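Local coordinates for protein peptidoglycan-N-acetylmuramic acid deacetylase PdaC (Bacillus subtilis subsp. subtilis str. 168, PDB 6H8N) that deacetylates N-acetylmuramic acid residues of peptidoglycan, which confers resistance to lysozyme, and also deacylates short chitin oligomers, at residues A[11-16]-A[153-158]. The protein carries 1 engineered substitution. Residues are numbered along the deposited sequence; the frame is centred on the assembly and turned at random. Where two conformers were deposited one is given.
Sequences VIALTF and GRTILI
Thr15 and Ile156 meet through one carbonyl, Ile156 O, which accepts both the backbone N-H and the hydroxyl of Thr15. From Thr15 CB, 3.5 Å from that oxygen, the side chain divides. OG1, set between the backbone N and the carbonyl carbon (chi1 74°), gives its proton to Ile156 O at 2.7 Å, tilted from the carbonyl plane; CG2 ends on the methyl CG2 of Thr155, 3.7 Å away. The bond from Thr15 N to the same oxygen is bent, 140° at the hydrogen. The other rungs are straighter: Ala13 N binds Arg154 O, Ala13 O takes Ile156 N, and Thr15 O takes Ile158 N, the pattern of parallel strands, and Gly153 N, in the loop leading into the second strand, donates to Val11 O. On the face carrying Leu14, Phe16, Ile156 and Ile158, Ile156, modelled in two conformers, lies alongside Leu14 in the one given, its CD1 between the ends of Ile12 and Leu14. Farther along, CB of Ile158 sits 3.7 Å from Phe16 CE1, and helix 163-178 packs over this face through Ala169 and Ile173. The paired strands belong to the parallel sheet of the NodB homology domain, the C-terminal part of PdaC; Ser17, engineered at what is by similarity the proton-acceptor position, follows directly. Thr15 OG1 also bonds to Arg106 NH1, so this buried hydroxyl is satisfied as donor and acceptor, and the guanidinium would probably polarise it and strengthen its grip on Ile156 O.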
# COMPACT_ATOMS: atom_id res chain seq x y z
N VAL A 11 -6.12 -11.35 9.00
CA VAL A 11 -5.43 -10.12 8.64
C VAL A 11 -5.59 -9.89 7.15
O VAL A 11 -5.74 -10.82 6.36
CB VAL A 11 -3.93 -10.17 9.01
CG1 VAL A 11 -3.74 -10.32 10.52
CG2 VAL A 11 -3.22 -11.29 8.25
N ILE A 12 -5.55 -8.62 6.77
CA ILE A 12 -5.57 -8.25 5.36
C ILE A 12 -4.83 -6.92 5.23
O ILE A 12 -4.86 -6.09 6.14
CB ILE A 12 -7.02 -8.19 4.84
CG1 ILE A 12 -7.09 -8.18 3.31
CG2 ILE A 12 -7.78 -7.01 5.44
CD1 ILE A 12 -8.44 -8.63 2.78
N ALA A 13 -4.16 -6.74 4.10
CA ALA A 13 -3.40 -5.51 3.81
C ALA A 13 -4.09 -4.75 2.69
O ALA A 13 -3.98 -5.12 1.51
CB ALA A 13 -1.97 -5.85 3.45
N LEU A 14 -4.78 -3.67 3.04
CA LEU A 14 -5.28 -2.74 2.04
C LEU A 14 -4.16 -1.80 1.66
O LEU A 14 -3.52 -1.19 2.52
CB LEU A 14 -6.45 -1.94 2.59
CG LEU A 14 -7.66 -2.72 3.02
CD1 LEU A 14 -8.72 -1.78 3.53
CD2 LEU A 14 -8.18 -3.52 1.87
N THR A 15 -3.93 -1.65 0.37
CA THR A 15 -2.86 -0.80 -0.11
C THR A 15 -3.38 0.14 -1.18
O THR A 15 -4.32 -0.19 -1.94
CB THR A 15 -1.66 -1.60 -0.64
OG1 THR A 15 -1.95 -2.18 -1.92
CG2 THR A 15 -1.24 -2.67 0.36
N PHE A 16 -2.79 1.33 -1.22
CA PHE A 16 -3.26 2.43 -2.05
C PHE A 16 -2.11 3.02 -2.83
O PHE A 16 -1.17 3.53 -2.22
CB PHE A 16 -3.90 3.51 -1.19
CG PHE A 16 -5.10 3.02 -0.44
CD1 PHE A 16 -6.31 2.95 -1.08
CD2 PHE A 16 -5.02 2.63 0.87
CE1 PHE A 16 -7.42 2.49 -0.45
CE2 PHE A 16 -6.12 2.14 1.54
CZ PHE A 16 -7.34 2.07 0.87
N GLY A 153 -4.66 -12.88 4.81
CA GLY A 153 -3.32 -12.81 4.30
C GLY A 153 -3.16 -12.14 2.95
O GLY A 153 -2.04 -12.04 2.46
N ARG A 154 -4.23 -11.66 2.34
CA ARG A 154 -4.15 -11.09 1.01
C ARG A 154 -3.83 -9.60 1.06
O ARG A 154 -4.04 -8.93 2.07
CB ARG A 154 -5.45 -11.33 0.23
CG ARG A 154 -5.69 -12.81 0.02
CD ARG A 154 -6.82 -13.08 -0.94
NE ARG A 154 -6.84 -14.49 -1.26
CZ ARG A 154 -7.89 -15.29 -1.19
NH1 ARG A 154 -7.70 -16.55 -1.51
NH2 ARG A 154 -9.09 -14.86 -0.82
N THR A 155 -3.32 -9.11 -0.06
CA THR A 155 -2.97 -7.71 -0.26
C THR A 155 -3.82 -7.17 -1.40
O THR A 155 -3.79 -7.72 -2.51
CB THR A 155 -1.48 -7.59 -0.57
OG1 THR A 155 -0.75 -8.11 0.54
CG2 THR A 155 -1.07 -6.15 -0.80
N ILE A 156 -4.57 -6.10 -1.13
CA ILE A 156 -5.51 -5.50 -2.07
C ILE A 156 -4.91 -4.23 -2.62
O ILE A 156 -4.34 -3.43 -1.86
CB ILE A 156 -6.85 -5.19 -1.37
CG1 ILE A 156 -7.51 -6.48 -0.87
CG2 ILE A 156 -7.79 -4.45 -2.30
CD1 ILE A 156 -8.58 -6.26 0.18
N LEU A 157 -5.06 -4.00 -3.93
CA LEU A 157 -4.64 -2.76 -4.60
C LEU A 157 -5.84 -1.90 -4.95
O LEU A 157 -6.72 -2.32 -5.71
CB LEU A 157 -3.87 -3.10 -5.87
CG LEU A 157 -3.57 -1.95 -6.84
CD1 LEU A 157 -2.73 -0.88 -6.14
CD2 LEU A 157 -2.89 -2.47 -8.10
N ILE A 158 -5.86 -0.67 -4.43
CA ILE A 158 -6.80 0.38 -4.83
C ILE A 158 -5.96 1.60 -5.19
O ILE A 158 -4.89 1.82 -4.61
CB ILE A 158 -7.76 0.69 -3.65
CG1 ILE A 158 -8.61 -0.55 -3.34
CG2 ILE A 158 -8.62 1.92 -3.93
CD1 ILE A 158 -9.42 -0.47 -2.08